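Long-range contact in type II restriction enzyme NgoMIV (Neisseria gonorrhoeae, PDB 1FIU), which recognises the double-stranded DNA sequence 5'-GCCGGC-3' and, as a magnesium-dependent homotetramer, cleaves it after the first G to leave terminal 5'-phosphates: residues Ala106-Ala118 against Leu203-His215. Residues are numbered along the deposited sequence; the frame is centred on the assembly and turned at random.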
loop_
_atom_site.group_PDB
_atom_site.type_symbol
_atom_site.label_atom_id
_atom_site.label_comp_id
_atom_site.label_asym_id
_atom_site.label_seq_id
_atom_site.Cartn_x
_atom_site.Cartn_y
_atom_site.Cartn_z
ATOM N N ALA I 106 -8.231 11.446 16.161
ATOM C CA ALA I 106 -9.440 11.967 15.512
ATOM C C ALA I 106 -9.752 13.384 15.972
ATOM O O ALA I 106 -10.695 14.007 15.475
ATOM C CB ALA I 106 -10.649 11.054 15.759
ATOM N N ARG I 107 -8.970 13.904 16.913
ATOM C CA ARG I 107 -9.184 15.280 17.339
ATOM C C ARG I 107 -8.494 16.217 16.348
ATOM O O ARG I 107 -8.634 17.436 16.445
ATOM C CB ARG I 107 -8.608 15.516 18.739
ATOM C CG ARG I 107 -9.138 14.521 19.761
ATOM C CD ARG I 107 -9.068 15.038 21.188
ATOM N NE ARG I 107 -7.733 15.444 21.595
ATOM C CZ ARG I 107 -7.429 15.821 22.834
ATOM N NH1 ARG I 107 -8.370 15.838 23.765
ATOM N NH2 ARG I 107 -6.190 16.171 23.145
ATOM N N TYR I 108 -7.773 15.643 15.380
ATOM C CA TYR I 108 -7.044 16.444 14.400
ATOM C C TYR I 108 -7.651 16.324 13.022
ATOM O O TYR I 108 -8.208 15.299 12.633
ATOM C CB TYR I 108 -5.563 16.050 14.411
ATOM C CG TYR I 108 -5.058 16.174 15.821
ATOM C CD1 TYR I 108 -4.885 15.051 16.611
ATOM C CD2 TYR I 108 -4.944 17.429 16.418
ATOM C CE1 TYR I 108 -4.625 15.170 17.996
ATOM C CE2 TYR I 108 -4.693 17.563 17.782
ATOM C CZ TYR I 108 -4.541 16.428 18.566
ATOM O OH TYR I 108 -4.352 16.556 19.927
ATOM N N GLN I 109 -7.541 17.412 12.295
ATOM C CA GLN I 109 -8.167 17.529 11.009
ATOM C C GLN I 109 -8.055 16.391 10.013
ATOM O O GLN I 109 -9.066 15.930 9.488
ATOM C CB GLN I 109 -7.694 18.818 10.381
ATOM C CG GLN I 109 -8.701 19.416 9.488
ATOM C CD GLN I 109 -8.314 20.815 9.091
ATOM O OE1 GLN I 109 -8.126 21.705 9.944
ATOM N NE2 GLN I 109 -8.179 21.026 7.795
ATOM N N GLN I 110 -6.833 15.926 9.756
ATOM C CA GLN I 110 -6.669 14.888 8.758
ATOM C C GLN I 110 -7.266 13.546 9.108
ATOM O O GLN I 110 -7.403 12.703 8.232
ATOM C CB GLN I 110 -5.185 14.678 8.419
ATOM C CG GLN I 110 -4.439 15.959 8.130
ATOM C CD GLN I 110 -3.614 16.387 9.311
ATOM O OE1 GLN I 110 -4.149 16.700 10.387
ATOM N NE2 GLN I 110 -2.287 16.370 9.137
ATOM N N TYR I 111 -7.631 13.335 10.376
ATOM C CA TYR I 111 -8.188 12.045 10.794
ATOM C C TYR I 111 -9.509 12.153 11.570
ATOM O O TYR I 111 -9.969 11.164 12.164
ATOM C CB TYR I 111 -7.160 11.309 11.664
ATOM C CG TYR I 111 -5.830 11.090 10.946
ATOM C CD1 TYR I 111 -4.771 11.980 11.113
ATOM C CD2 TYR I 111 -5.691 10.064 10.010
ATOM C CE1 TYR I 111 -3.589 11.858 10.354
ATOM C CE2 TYR I 111 -4.513 9.937 9.231
ATOM C CZ TYR I 111 -3.486 10.834 9.416
ATOM O OH TYR I 111 -2.361 10.756 8.635
ATOM N N ALA I 112 -10.128 13.323 11.524
ATOM C CA ALA I 112 -11.380 13.538 12.275
ATOM C C ALA I 112 -12.499 12.587 11.869
ATOM O O ALA I 112 -13.369 12.276 12.684
ATOM C CB ALA I 112 -11.830 14.980 12.109
ATOM N N HIS I 113 -12.498 12.119 10.623
ATOM C CA HIS I 113 -13.535 11.197 10.178
ATOM C C HIS I 113 -13.497 9.825 10.837
ATOM O O HIS I 113 -14.442 9.062 10.704
ATOM C CB HIS I 113 -13.463 10.988 8.656
ATOM C CG HIS I 113 -12.120 10.523 8.182
ATOM N ND1 HIS I 113 -11.006 11.329 8.251
ATOM C CD2 HIS I 113 -11.710 9.356 7.624
ATOM C CE1 HIS I 113 -9.965 10.685 7.755
ATOM N NE2 HIS I 113 -10.361 9.489 7.367
ATOM N N LEU I 114 -12.409 9.489 11.528
ATOM C CA LEU I 114 -12.345 8.196 12.179
ATOM C C LEU I 114 -13.386 8.118 13.305
ATOM O O LEU I 114 -13.862 7.031 13.642
ATOM C CB LEU I 114 -10.934 7.933 12.706
ATOM C CG LEU I 114 -9.877 7.775 11.597
ATOM C CD1 LEU I 114 -8.571 7.382 12.257
ATOM C CD2 LEU I 114 -10.291 6.733 10.567
ATOM N N THR I 115 -13.764 9.265 13.859
ATOM C CA THR I 115 -14.801 9.276 14.911
ATOM C C THR I 115 -16.121 8.791 14.309
ATOM O O THR I 115 -16.840 7.985 14.912
ATOM C CB THR I 115 -15.044 10.694 15.498
ATOM O OG1 THR I 115 -13.886 11.126 16.227
ATOM C CG2 THR I 115 -16.237 10.676 16.468
ATOM N N ALA I 116 -16.454 9.286 13.121
ATOM C CA ALA I 116 -17.701 8.881 12.476
ATOM C C ALA I 116 -17.674 7.393 12.122
ATOM O O ALA I 116 -18.678 6.677 12.298
ATOM C CB ALA I 116 -17.944 9.726 11.232
ATOM N N LEU I 117 -16.526 6.918 11.651
ATOM C CA LEU I 117 -16.372 5.509 11.289
ATOM C C LEU I 117 -16.593 4.640 12.523
ATOM O O LEU I 117 -17.350 3.668 12.488
ATOM C CB LEU I 117 -14.972 5.237 10.743
ATOM C CG LEU I 117 -14.617 5.824 9.380
ATOM C CD1 LEU I 117 -13.224 5.372 8.980
ATOM C CD2 LEU I 117 -15.624 5.357 8.362
ATOM N N ALA I 118 -15.914 5.003 13.603
ATOM C CA ALA I 118 -16.014 4.283 14.860
ATOM C C ALA I 118 -17.462 4.277 15.355
ATOM O O ALA I 118 -17.966 3.235 15.776
ATOM C CB ALA I 118 -15.099 4.930 15.894
ATOM N N LEU I 203 1.586 3.115 8.213
ATOM C CA LEU I 203 0.707 2.835 7.079
ATOM C C LEU I 203 -0.715 3.269 7.344
ATOM O O LEU I 203 -1.416 3.689 6.412
ATOM C CB LEU I 203 0.748 1.354 6.687
ATOM C CG LEU I 203 2.020 1.078 5.870
ATOM C CD1 LEU I 203 2.291 -0.409 5.817
ATOM C CD2 LEU I 203 1.854 1.662 4.461
ATOM N N ASN I 204 -1.162 3.170 8.597
ATOM C CA ASN I 204 -2.511 3.623 8.914
ATOM C C ASN I 204 -2.610 5.143 8.736
ATOM O O ASN I 204 -3.621 5.663 8.254
ATOM C CB ASN I 204 -2.886 3.238 10.339
ATOM C CG ASN I 204 -3.338 1.779 10.440
ATOM O OD1 ASN I 204 -3.919 1.240 9.494
ATOM N ND2 ASN I 204 -3.091 1.146 11.583
ATOM N N LEU I 205 -1.564 5.873 9.117
ATOM C CA LEU I 205 -1.575 7.326 8.957
ATOM C C LEU I 205 -1.584 7.671 7.457
ATOM O O LEU I 205 -2.230 8.636 7.015
ATOM C CB LEU I 205 -0.326 7.933 9.624
ATOM C CG LEU I 205 -0.342 7.897 11.159
ATOM C CD1 LEU I 205 0.995 8.432 11.678
ATOM C CD2 LEU I 205 -1.522 8.734 11.659
ATOM N N VAL I 206 -0.852 6.882 6.668
ATOM C CA VAL I 206 -0.827 7.116 5.228
ATOM C C VAL I 206 -2.185 6.849 4.578
ATOM O O VAL I 206 -2.738 7.704 3.853
ATOM C CB VAL I 206 0.204 6.183 4.514
ATOM C CG1 VAL I 206 0.007 6.240 2.988
ATOM C CG2 VAL I 206 1.617 6.580 4.894
ATOM N N ARG I 207 -2.711 5.654 4.841
ATOM C CA ARG I 207 -3.955 5.206 4.227
ATOM C C ARG I 207 -5.221 5.956 4.556
ATOM O O ARG I 207 -6.141 6.004 3.733
ATOM C CB ARG I 207 -4.182 3.722 4.546
ATOM C CG ARG I 207 -3.158 2.821 3.873
ATOM C CD ARG I 207 -3.295 1.363 4.289
ATOM N NE ARG I 207 -2.353 0.544 3.524
ATOM C CZ ARG I 207 -2.069 -0.730 3.783
ATOM N NH1 ARG I 207 -2.657 -1.350 4.797
ATOM N NH2 ARG I 207 -1.185 -1.378 3.028
ATOM N N ASN I 208 -5.274 6.554 5.736
ATOM C CA ASN I 208 -6.513 7.207 6.184
ATOM C C ASN I 208 -6.538 8.728 6.189
ATOM O O ASN I 208 -7.518 9.338 6.629
ATOM C CB ASN I 208 -6.854 6.684 7.593
ATOM C CG ASN I 208 -7.227 5.226 7.569
ATOM O OD1 ASN I 208 -8.288 4.870 7.059
ATOM N ND2 ASN I 208 -6.341 4.364 8.061
ATOM N N ARG I 209 -5.479 9.360 5.705
ATOM C CA ARG I 209 -5.416 10.816 5.762
ATOM C C ARG I 209 -6.281 11.592 4.785
ATOM O O ARG I 209 -6.561 11.138 3.674
ATOM C CB ARG I 209 -3.986 11.305 5.510
ATOM C CG ARG I 209 -3.592 11.233 4.018
ATOM C CD ARG I 209 -2.108 11.590 3.793
ATOM N NE ARG I 209 -1.816 11.784 2.371
ATOM C CZ ARG I 209 -1.600 10.809 1.482
ATOM N NH1 ARG I 209 -1.616 9.525 1.838
ATOM N NH2 ARG I 209 -1.369 11.126 0.197
ATOM N N LYS I 210 -6.688 12.776 5.232
ATOM C CA LYS I 210 -7.388 13.732 4.372
ATOM C C LYS I 210 -6.527 14.963 4.600
ATOM O O LYS I 210 -6.605 15.608 5.654
ATOM C CB LYS I 210 -8.832 13.945 4.834
ATOM C CG LYS I 210 -9.671 12.709 4.625
ATOM C CD LYS I 210 -11.143 13.025 4.906
ATOM C CE LYS I 210 -11.987 11.799 4.697
ATOM N NZ LYS I 210 -13.449 12.127 4.946
ATOM N N GLY I 211 -5.680 15.284 3.631
ATOM C CA GLY I 211 -4.772 16.405 3.764
ATOM C C GLY I 211 -3.327 15.904 3.712
ATOM O O GLY I 211 -3.127 14.725 3.406
ATOM N N ARG I 212 -2.343 16.775 3.987
ATOM C CA ARG I 212 -0.931 16.366 3.917
ATOM C C ARG I 212 -0.568 15.403 5.049
ATOM O O ARG I 212 -0.966 15.573 6.183
ATOM C CB ARG I 212 0.028 17.573 3.972
ATOM C CG ARG I 212 1.501 17.168 3.599
ATOM C CD ARG I 212 2.526 18.319 3.688
ATOM N NE ARG I 212 3.871 17.837 3.360
ATOM C CZ ARG I 212 4.988 18.570 3.357
ATOM N NH1 ARG I 212 4.964 19.862 3.671
ATOM N NH2 ARG I 212 6.153 18.000 3.029
ATOM N N LEU I 213 0.197 14.382 4.707
ATOM C CA LEU I 213 0.636 13.405 5.688
ATOM C C LEU I 213 1.529 14.073 6.712
ATOM O O LEU I 213 2.363 14.908 6.355
ATOM C CB LEU I 213 1.485 12.344 4.981
ATOM C CG LEU I 213 1.866 11.111 5.827
ATOM C CD1 LEU I 213 0.628 10.287 6.128
ATOM C CD2 LEU I 213 2.850 10.256 5.026
ATOM N N PRO I 214 1.340 13.749 8.002
ATOM C CA PRO I 214 2.189 14.319 9.063
ATOM C C PRO I 214 3.604 13.746 8.904
ATOM O O PRO I 214 3.816 12.775 8.181
ATOM C CB PRO I 214 1.624 13.725 10.354
ATOM C CG PRO I 214 0.184 13.342 10.019
ATOM C CD PRO I 214 0.252 12.912 8.542
ATOM N N HIS I 215 4.562 14.366 9.579
ATOM C CA HIS I 215 5.895 13.771 9.657
ATOM C C HIS I 215 5.637 12.427 10.388
ATOM O O HIS I 215 4.809 12.351 11.296
ATOM C CB HIS I 215 6.807 14.613 10.551
ATOM C CG HIS I 215 7.329 15.841 9.886
ATOM N ND1 HIS I 215 6.703 17.071 9.956
ATOM C CD2 HIS I 215 8.442 16.027 9.137
ATOM C CE1 HIS I 215 7.414 17.961 9.286
ATOM N NE2 HIS I 215 8.473 17.352 8.779
HETATM O O HOH W 1 -10.014 6.930 5.758
#
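The Tyr111 ring overlaps Leu205, whose CD2 lies 4.1 Å from the ring centroid and 29° off its normal, an off-centre CH-pi contact. With CG anti to the carbonyl carbon (chi1 -58°), the phenol reaches helix 197-208, where OH donates to Leu205 O at 2.7 Å. That oxygen lies in the ring plane, whereas the hydroxyl is tilted 31° from the carbonyl plane. Pro214 CD, 3.4 Å from Tyr111 OH, and Arg209 CB, 3.6 Å from Tyr111 OH, help to enclose the hydroxyl.

A CH-pi contact also joins Lys210 and His113: the extended lysine chain sets CE over the ring centre, 3.6 Å from the centroid. At the imidazole edge, one water bridges His113 NE2 and Asn208 OD1, to which it donates. The lysine ammonium continues to Glu126 of the third subunit in a salt bridge and to Gly271 O of the second in a hydrogen bond.

One backbone bond crosses between the segments: Lys210 N donates to Gln110 O at 3.1 Å. Gln110 NE2 donates to Leu180 O and, in a weak bond of 3.3 Å, to Arg212 O.

The contact thus joins helix 113-121 and the turn leading into it to helix 197-208 and its link to strand 215-220 in the PDDEXK-type fold, with the Leu205 side chain about 11 Å from a bound magnesium ion; Leu205 and Pro214 also touch strand 179-187 of the central sheet.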